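Myosin-17 (Arabidopsis thaliana, PDB 7KFL) probably works as an actin-based class XI motor whose helical globular tail serves as a cargo-binding domain in plant cells. Local coordinates at residues A[47-52]-A[147-152]; A[246-251]-A[296-301]; A[254-259]-A[375-380]. All coordinates share one frame; numbering follows the deposited sequence.

The three contacts are spread along an elongated, mostly helical cargo-binding domain. Contact 1 stands apart, its nearest atoms about 30 Å from contact 2 and about 31 Å from contact 3; it joins the loop between helices 31-43 and 53-65 to the start of helix 150-186, and it closes before the others open. Contacts 2 and 3 share helix 236-260, with centres about 11 Å apart, and their segments alternate along the chain. Leu378 CD1 touches both Asn251 and His301, so the two form one continuous patch. Contact 3 lies on the opposite side of the chain's centre from contact 1, and the returning 375-380 segment ties the C-terminal part of the chain to the DIL domain.

Contact 1. Residues A[47-52]-A[147-152]; sequences EVERTS and EAKYPA
The carbonyl oxygen of Val48 is met by carbons of two residues, 3.3 Å from Lys149 CB and 3.6 Å from Pro151 CG, in packing contacts and not hydrogen bonds. Lys149 is the N-cap residue of helix 150-186, the long helix of this globular tail, and it meets the loop that leads from helix 31-43 to helix 53-65. Further along the lysine chain, CG lies 3.2 Å from Glu47 O. Carboxylate oxygen OE2 of Glu49 rests 3.3 Å from Lys149 CE and nearly as close to CD. The two side chains cross obliquely: Glu49 bends at chi2 (-80°), which swings CD back over the lysine. This is not a salt bridge, since OE2 of Glu49 stays 4.7 Å from NZ of Lys149. The amine instead makes a weak hydrogen bond of 3.5 Å to Glu147 O, NZ being turned aside by chi4 of -77°. A backbone hydrogen bond between Lys149 and Phe46 fastens this end of the loop to the helix start. Pro151, in the first turn of the helix, lays CG and CD against the carbonyl oxygens of Val48 and Glu49 and packs on Phe54 of helix 53-65 as well. The contact is a surface one, made largely of carbons against backbone and carboxylate oxygens. At its far end Thr51 CG2 sits 4.2 Å from Pro151 CB, while the proline ring presses its CG to 3.2 Å from Glu49 O.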
# COMPACT_ATOMS: atom_id res chain seq x y z
N GLU A 47 -3.00 34.51 1.06
CA GLU A 47 -3.77 35.68 0.55
C GLU A 47 -2.94 36.55 -0.41
O GLU A 47 -3.52 37.50 -0.96
CB GLU A 47 -4.29 36.51 1.73
CG GLU A 47 -5.46 35.86 2.45
CD GLU A 47 -5.79 36.47 3.79
OE1 GLU A 47 -4.97 36.33 4.73
OE2 GLU A 47 -6.86 37.10 3.90
N VAL A 48 -1.64 36.25 -0.61
CA VAL A 48 -0.77 37.01 -1.56
C VAL A 48 -0.99 36.45 -2.97
O VAL A 48 -1.16 35.23 -3.11
CB VAL A 48 0.72 36.97 -1.17
CG1 VAL A 48 0.94 37.52 0.23
CG2 VAL A 48 1.33 35.59 -1.31
N GLU A 49 -0.96 37.34 -3.97
CA GLU A 49 -1.24 37.02 -5.40
C GLU A 49 -0.02 36.35 -6.04
O GLU A 49 -0.20 35.68 -7.07
CB GLU A 49 -1.63 38.29 -6.15
CG GLU A 49 -2.87 38.98 -5.61
CD GLU A 49 -4.20 38.39 -6.04
OE1 GLU A 49 -4.19 37.47 -6.89
OE2 GLU A 49 -5.24 38.85 -5.53
N ARG A 50 1.17 36.53 -5.45
CA ARG A 50 2.45 35.95 -5.95
C ARG A 50 3.43 35.81 -4.77
O ARG A 50 3.48 36.74 -3.94
CB ARG A 50 3.03 36.83 -7.06
CG ARG A 50 4.12 36.17 -7.89
CD ARG A 50 4.75 37.14 -8.88
NE ARG A 50 5.68 36.49 -9.80
CZ ARG A 50 5.34 35.91 -10.96
NH1 ARG A 50 4.08 35.88 -11.36
NH2 ARG A 50 6.28 35.36 -11.71
N THR A 51 4.16 34.70 -4.71
CA THR A 51 5.17 34.39 -3.66
C THR A 51 5.93 33.10 -4.01
O THR A 51 5.33 32.24 -4.68
CB THR A 51 4.52 34.26 -2.27
OG1 THR A 51 5.55 33.97 -1.32
CG2 THR A 51 3.46 33.18 -2.20
N SER A 52 7.17 32.99 -3.54
CA SER A 52 8.09 31.84 -3.77
C SER A 52 8.02 30.83 -2.61
O SER A 52 8.58 29.73 -2.76
CB SER A 52 9.51 32.32 -3.97
OG SER A 52 9.67 32.92 -5.25
N GLU A 147 -9.83 32.93 2.09
CA GLU A 147 -10.03 32.86 0.62
C GLU A 147 -8.65 32.83 -0.04
O GLU A 147 -8.03 33.91 -0.18
CB GLU A 147 -10.92 34.00 0.12
CG GLU A 147 -12.36 33.89 0.58
CD GLU A 147 -13.36 34.75 -0.18
OE1 GLU A 147 -13.49 34.56 -1.40
OE2 GLU A 147 -14.00 35.61 0.45
N ALA A 148 -8.17 31.64 -0.39
CA ALA A 148 -6.82 31.37 -0.92
C ALA A 148 -6.68 31.97 -2.32
O ALA A 148 -7.60 31.80 -3.14
CB ALA A 148 -6.57 29.88 -0.95
N LYS A 149 -5.56 32.66 -2.57
CA LYS A 149 -5.17 33.18 -3.91
C LYS A 149 -4.48 32.05 -4.69
O LYS A 149 -4.31 30.96 -4.11
CB LYS A 149 -4.28 34.42 -3.75
CG LYS A 149 -4.96 35.61 -3.08
CD LYS A 149 -6.19 36.12 -3.81
CE LYS A 149 -6.85 37.30 -3.12
NZ LYS A 149 -7.62 36.88 -1.93
N TYR A 150 -4.12 32.30 -5.95
CA TYR A 150 -3.75 31.27 -6.95
C TYR A 150 -2.46 30.54 -6.53
O TYR A 150 -2.38 29.33 -6.71
CB TYR A 150 -3.67 31.87 -8.35
CG TYR A 150 -5.00 32.35 -8.89
CD1 TYR A 150 -6.17 31.67 -8.62
CD2 TYR A 150 -5.08 33.49 -9.68
CE1 TYR A 150 -7.39 32.10 -9.11
CE2 TYR A 150 -6.29 33.94 -10.17
CZ TYR A 150 -7.45 33.25 -9.88
OH TYR A 150 -8.66 33.67 -10.36
N PRO A 151 -1.43 31.22 -5.98
CA PRO A 151 -0.24 30.51 -5.51
C PRO A 151 -0.55 29.42 -4.48
O PRO A 151 0.07 28.37 -4.54
CB PRO A 151 0.61 31.62 -4.87
CG PRO A 151 0.16 32.88 -5.56
CD PRO A 151 -1.32 32.68 -5.81
N ALA A 152 -1.51 29.68 -3.59
CA ALA A 152 -1.89 28.80 -2.46
C ALA A 152 -2.70 27.59 -2.96
O ALA A 152 -2.49 26.49 -2.41
CB ALA A 152 -2.68 29.59 -1.44

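Contact 2. Residues A[246-251]-A[296-301]; sequences IFSFIN and WDELRH
The Phe247 ring meets Leu299 at a slant, its CD2 3.6 Å from CD1 of the leucine, and the backbone N of Trp296 also approaches it obliquely. Trp283 of helix 267-287 adds a second ring against Phe247, the planes at about 30°. At the other end of the contact the amide of Asn251 crosses the His301 side chain at about a right angle, its plane turned 51° from the imidazole; ND2 lies 3.5 Å from CD2 of His301. That histidine also packs edge-to-face with Phe255. Both segments belong to the DIL domain: 246-251 lies in helix 236-260, and 296-301 leads into helix 300-309, with Leu299 at the N-cap. Leu299 wedges into the helix surface, its CD2 3.6 Å from Ile250 CG2 and 3.5 Å from Phe247 O. Beside it Glu298 sets OE1 3.5 Å from Ser248 CB, while Ser248 OG is hydrogen-bonded to Asp381 N. Asn251 reaches across with CG anti to the backbone N (chi1 178°), which brings CG to 3.0 Å from Glu298 O. No hydrogen bond joins the two segments; ND2 is near Glu298 O, but at a poor angle. Just beyond, OD1 accepts the backbone N-H of Ile302 in the first turn of helix 300-309. The chemistry thus grades from apolar packing of Leu299 on Phe247 and Ile250 to polar atoms at Asn251, where the N-terminal end of one helix is met by an amide oxygen from another; the helix end would probably favour an acceptor there.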
# COMPACT_ATOMS: atom_id res chain seq x y z
N ILE A 246 -0.27 -3.93 -0.70
CA ILE A 246 0.93 -4.82 -0.68
C ILE A 246 0.47 -6.29 -0.64
O ILE A 246 1.11 -7.12 -1.32
CB ILE A 246 1.86 -4.46 0.49
CG1 ILE A 246 2.58 -3.13 0.24
CG2 ILE A 246 2.85 -5.59 0.78
CD1 ILE A 246 3.73 -3.23 -0.73
N PHE A 247 -0.57 -6.60 0.14
CA PHE A 247 -1.14 -7.97 0.24
C PHE A 247 -1.80 -8.33 -1.10
O PHE A 247 -1.72 -9.51 -1.51
CB PHE A 247 -2.09 -8.10 1.44
CG PHE A 247 -1.41 -8.56 2.70
CD1 PHE A 247 -0.37 -7.82 3.26
CD2 PHE A 247 -1.80 -9.73 3.34
CE1 PHE A 247 0.25 -8.25 4.42
CE2 PHE A 247 -1.17 -10.15 4.50
CZ PHE A 247 -0.15 -9.41 5.04
N SER A 248 -2.41 -7.34 -1.76
CA SER A 248 -2.87 -7.41 -3.18
C SER A 248 -1.73 -7.94 -4.05
O SER A 248 -1.95 -8.93 -4.78
CB SER A 248 -3.37 -6.07 -3.66
OG SER A 248 -3.01 -5.84 -5.01
N PHE A 249 -0.54 -7.33 -3.96
CA PHE A 249 0.69 -7.71 -4.71
C PHE A 249 1.07 -9.16 -4.37
O PHE A 249 1.35 -9.94 -5.31
CB PHE A 249 1.82 -6.73 -4.39
CG PHE A 249 3.19 -7.16 -4.84
CD1 PHE A 249 3.57 -7.04 -6.17
CD2 PHE A 249 4.11 -7.65 -3.93
CE1 PHE A 249 4.83 -7.43 -6.59
CE2 PHE A 249 5.38 -8.04 -4.35
CZ PHE A 249 5.74 -7.92 -5.67
N ILE A 250 1.07 -9.52 -3.09
CA ILE A 250 1.42 -10.90 -2.61
C ILE A 250 0.43 -11.89 -3.21
O ILE A 250 0.88 -12.91 -3.78
CB ILE A 250 1.45 -10.96 -1.07
CG1 ILE A 250 2.70 -10.28 -0.51
CG2 ILE A 250 1.32 -12.40 -0.57
CD1 ILE A 250 2.63 -9.97 0.97
N ASN A 251 -0.87 -11.60 -3.10
CA ASN A 251 -1.98 -12.44 -3.62
C ASN A 251 -1.75 -12.74 -5.10
O ASN A 251 -1.97 -13.89 -5.51
CB ASN A 251 -3.34 -11.76 -3.42
CG ASN A 251 -4.47 -12.59 -3.98
OD1 ASN A 251 -4.80 -13.64 -3.44
ND2 ASN A 251 -5.05 -12.13 -5.08
N TRP A 296 -5.74 -9.16 4.90
CA TRP A 296 -5.98 -10.63 4.95
C TRP A 296 -6.95 -11.03 3.82
O TRP A 296 -6.68 -12.05 3.16
CB TRP A 296 -6.49 -11.06 6.33
CG TRP A 296 -6.78 -12.52 6.45
CD1 TRP A 296 -7.96 -13.10 6.83
CD2 TRP A 296 -5.88 -13.61 6.15
NE1 TRP A 296 -7.86 -14.46 6.80
CE2 TRP A 296 -6.59 -14.81 6.39
CE3 TRP A 296 -4.56 -13.69 5.72
CZ2 TRP A 296 -6.02 -16.06 6.21
CZ3 TRP A 296 -3.99 -14.93 5.54
CH2 TRP A 296 -4.71 -16.10 5.78
N ASP A 297 -8.01 -10.24 3.61
CA ASP A 297 -9.08 -10.53 2.61
C ASP A 297 -8.57 -10.31 1.18
O ASP A 297 -9.24 -10.79 0.25
CB ASP A 297 -10.33 -9.69 2.89
CG ASP A 297 -11.13 -10.18 4.10
OD1 ASP A 297 -11.09 -11.40 4.38
OD2 ASP A 297 -11.78 -9.33 4.75
N GLU A 298 -7.44 -9.63 1.00
CA GLU A 298 -6.80 -9.44 -0.33
C GLU A 298 -6.18 -10.75 -0.82
O GLU A 298 -5.98 -10.87 -2.05
CB GLU A 298 -5.76 -8.32 -0.27
CG GLU A 298 -6.38 -6.94 -0.26
CD GLU A 298 -7.19 -6.64 -1.51
OE1 GLU A 298 -6.61 -6.73 -2.62
OE2 GLU A 298 -8.41 -6.36 -1.38
N LEU A 299 -5.90 -11.70 0.08
CA LEU A 299 -5.31 -13.03 -0.24
C LEU A 299 -6.41 -14.06 -0.53
O LEU A 299 -6.07 -15.25 -0.65
CB LEU A 299 -4.44 -13.49 0.94
CG LEU A 299 -3.21 -12.64 1.25
CD1 LEU A 299 -2.53 -13.13 2.52
CD2 LEU A 299 -2.23 -12.63 0.10
N ARG A 300 -7.67 -13.62 -0.65
CA ARG A 300 -8.86 -14.52 -0.79
C ARG A 300 -8.67 -15.47 -1.98
O ARG A 300 -9.14 -16.62 -1.87
CB ARG A 300 -10.15 -13.71 -0.90
CG ARG A 300 -10.21 -12.74 -2.07
CD ARG A 300 -11.37 -11.76 -1.94
NE ARG A 300 -11.29 -10.68 -2.92
CZ ARG A 300 -12.24 -10.35 -3.80
NH1 ARG A 300 -13.39 -11.01 -3.84
NH2 ARG A 300 -12.04 -9.35 -4.64
N HIS A 301 -8.01 -15.03 -3.06
CA HIS A 301 -7.71 -15.86 -4.26
C HIS A 301 -6.75 -16.99 -3.89
O HIS A 301 -7.13 -18.17 -4.04
CB HIS A 301 -7.10 -15.03 -5.40
CG HIS A 301 -8.04 -14.08 -6.07
ND1 HIS A 301 -8.70 -14.41 -7.24
CD2 HIS A 301 -8.40 -12.82 -5.77
CE1 HIS A 301 -9.44 -13.39 -7.62
NE2 HIS A 301 -9.28 -12.40 -6.73

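Contact 3. Residues A[254-259]-A[375-380]; sequences LFNSLL and SFLLDD
Asn256 holds the backbone of Leu378 with both ends of its amide, and the tight part of the contact is built round that pair of bonds. OD1 accepts Leu378 N at 2.9 Å, almost straight (173°), with the donor in the carbonyl plane on a lone pair. ND2 donates to Leu378 O at 3.1 Å and is straight as well (177°); this oxygen lies in the amide plane of Asn256, though ND2 comes in tilted from the carbonyl plane of Leu378. Two bonds to one residue fix the orientation of the amide plane, and so its rotation about chi2. Next to it, Leu378 CD1 presses to 3.3 Å from CD2 of Phe255, the two side chains at about a right angle; with CG anti to the backbone N (chi1 -178°), the phenylalanine sets CG 3.7 Å from the same methyl. Equally close, Leu259 CD1 lies 3.3 Å from Phe376 O, which also accepts a hydrogen bond from Gln334 NE2 and sits at the edge of the Phe255 ring, in its plane. Helix 236-260 of the DIL domain thus receives an irregular segment that comes after helix 354-369, and the asparagine pairs with its N-H and C=O much as a neighbouring strand would. An alanine here would probably leave Leu378 N and O without these mates and the backbone at that residue less firmly held. The side chains of Leu377 and Phe376 pack more loosely. Leu377, on the solvent side, has CD2 4.0 Å from Leu259 CD1 and a little nearer to Asn256 OD1. Leu259 CD1 stands over the centre of one face of the Phe376 ring, whose CZ is 4.2 Å from Leu259 CB.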
# COMPACT_ATOMS: atom_id res chain seq x y z
N LEU A 254 1.64 -15.02 -5.90
CA LEU A 254 1.47 -16.43 -5.46
C LEU A 254 0.40 -17.12 -6.31
O LEU A 254 0.65 -18.26 -6.74
CB LEU A 254 1.09 -16.46 -3.98
CG LEU A 254 2.16 -15.98 -3.00
CD1 LEU A 254 1.65 -16.02 -1.57
CD2 LEU A 254 3.44 -16.80 -3.14
N PHE A 255 -0.74 -16.47 -6.54
CA PHE A 255 -1.87 -17.05 -7.31
C PHE A 255 -1.48 -17.23 -8.78
O PHE A 255 -1.89 -18.23 -9.38
CB PHE A 255 -3.14 -16.20 -7.20
CG PHE A 255 -4.31 -16.79 -7.93
CD1 PHE A 255 -5.06 -17.81 -7.36
CD2 PHE A 255 -4.65 -16.35 -9.20
CE1 PHE A 255 -6.13 -18.36 -8.04
CE2 PHE A 255 -5.73 -16.90 -9.87
CZ PHE A 255 -6.46 -17.91 -9.29
N ASN A 256 -0.72 -16.28 -9.34
CA ASN A 256 -0.30 -16.33 -10.77
C ASN A 256 0.66 -17.50 -10.99
O ASN A 256 0.62 -18.09 -12.08
CB ASN A 256 0.32 -15.00 -11.23
CG ASN A 256 -0.72 -13.92 -11.48
OD1 ASN A 256 -1.92 -14.18 -11.49
ND2 ASN A 256 -0.25 -12.70 -11.68
N SER A 257 1.48 -17.85 -9.99
CA SER A 257 2.48 -18.95 -10.07
C SER A 257 1.77 -20.31 -10.10
O SER A 257 2.31 -21.25 -10.73
CB SER A 257 3.50 -18.86 -8.95
OG SER A 257 2.91 -19.13 -7.69
N LEU A 258 0.60 -20.42 -9.46
CA LEU A 258 -0.26 -21.64 -9.52
C LEU A 258 -0.75 -21.85 -10.95
O LEU A 258 -0.81 -23.02 -11.38
CB LEU A 258 -1.44 -21.51 -8.55
CG LEU A 258 -1.11 -21.45 -7.06
CD1 LEU A 258 -2.36 -21.68 -6.23
CD2 LEU A 258 -0.04 -22.46 -6.68
N LEU A 259 -1.09 -20.77 -11.66
CA LEU A 259 -1.68 -20.81 -13.02
C LEU A 259 -0.60 -21.08 -14.07
O LEU A 259 -0.93 -21.74 -15.07
CB LEU A 259 -2.38 -19.48 -13.32
CG LEU A 259 -3.53 -19.08 -12.40
CD1 LEU A 259 -4.13 -17.76 -12.85
CD2 LEU A 259 -4.61 -20.15 -12.34
N SER A 375 -11.70 -13.60 -15.89
CA SER A 375 -10.46 -13.45 -15.09
C SER A 375 -9.60 -14.71 -15.25
O SER A 375 -10.15 -15.82 -15.12
CB SER A 375 -10.77 -13.18 -13.64
OG SER A 375 -11.51 -11.98 -13.50
N PHE A 376 -8.31 -14.54 -15.56
CA PHE A 376 -7.28 -15.61 -15.51
C PHE A 376 -6.15 -15.14 -14.58
O PHE A 376 -6.29 -15.33 -13.36
CB PHE A 376 -6.84 -16.00 -16.92
CG PHE A 376 -5.96 -17.23 -16.97
CD1 PHE A 376 -6.43 -18.44 -16.48
CD2 PHE A 376 -4.68 -17.18 -17.50
CE1 PHE A 376 -5.63 -19.58 -16.53
CE2 PHE A 376 -3.88 -18.31 -17.54
CZ PHE A 376 -4.36 -19.51 -17.05
N LEU A 377 -5.10 -14.53 -15.13
CA LEU A 377 -4.01 -13.91 -14.33
C LEU A 377 -4.58 -12.72 -13.56
O LEU A 377 -5.50 -12.07 -14.08
CB LEU A 377 -2.86 -13.48 -15.26
CG LEU A 377 -2.12 -14.62 -15.96
CD1 LEU A 377 -1.04 -14.07 -16.88
CD2 LEU A 377 -1.52 -15.58 -14.96
N LEU A 378 -4.06 -12.46 -12.36
CA LEU A 378 -4.45 -11.31 -11.50
C LEU A 378 -3.47 -10.16 -11.73
O LEU A 378 -2.34 -10.41 -12.20
CB LEU A 378 -4.46 -11.74 -10.03
CG LEU A 378 -5.40 -12.90 -9.68
CD1 LEU A 378 -5.27 -13.25 -8.21
CD2 LEU A 378 -6.84 -12.56 -10.01
N ASP A 379 -3.91 -8.94 -11.41
CA ASP A 379 -3.07 -7.72 -11.41
C ASP A 379 -3.23 -7.05 -10.04
O ASP A 379 -4.36 -7.04 -9.51
CB ASP A 379 -3.45 -6.78 -12.55
CG ASP A 379 -2.27 -6.02 -13.13
OD1 ASP A 379 -1.24 -5.90 -12.42
OD2 ASP A 379 -2.38 -5.55 -14.28
N ASP A 380 -2.12 -6.54 -9.49
CA ASP A 380 -2.10 -5.85 -8.17
C ASP A 380 -2.75 -4.47 -8.30
O ASP A 380 -3.02 -4.05 -9.44
CB ASP A 380 -0.67 -5.74 -7.62
CG ASP A 380 0.31 -5.00 -8.53
OD1 ASP A 380 -0.11 -4.03 -9.19
OD2 ASP A 380 1.48 -5.42 -8.58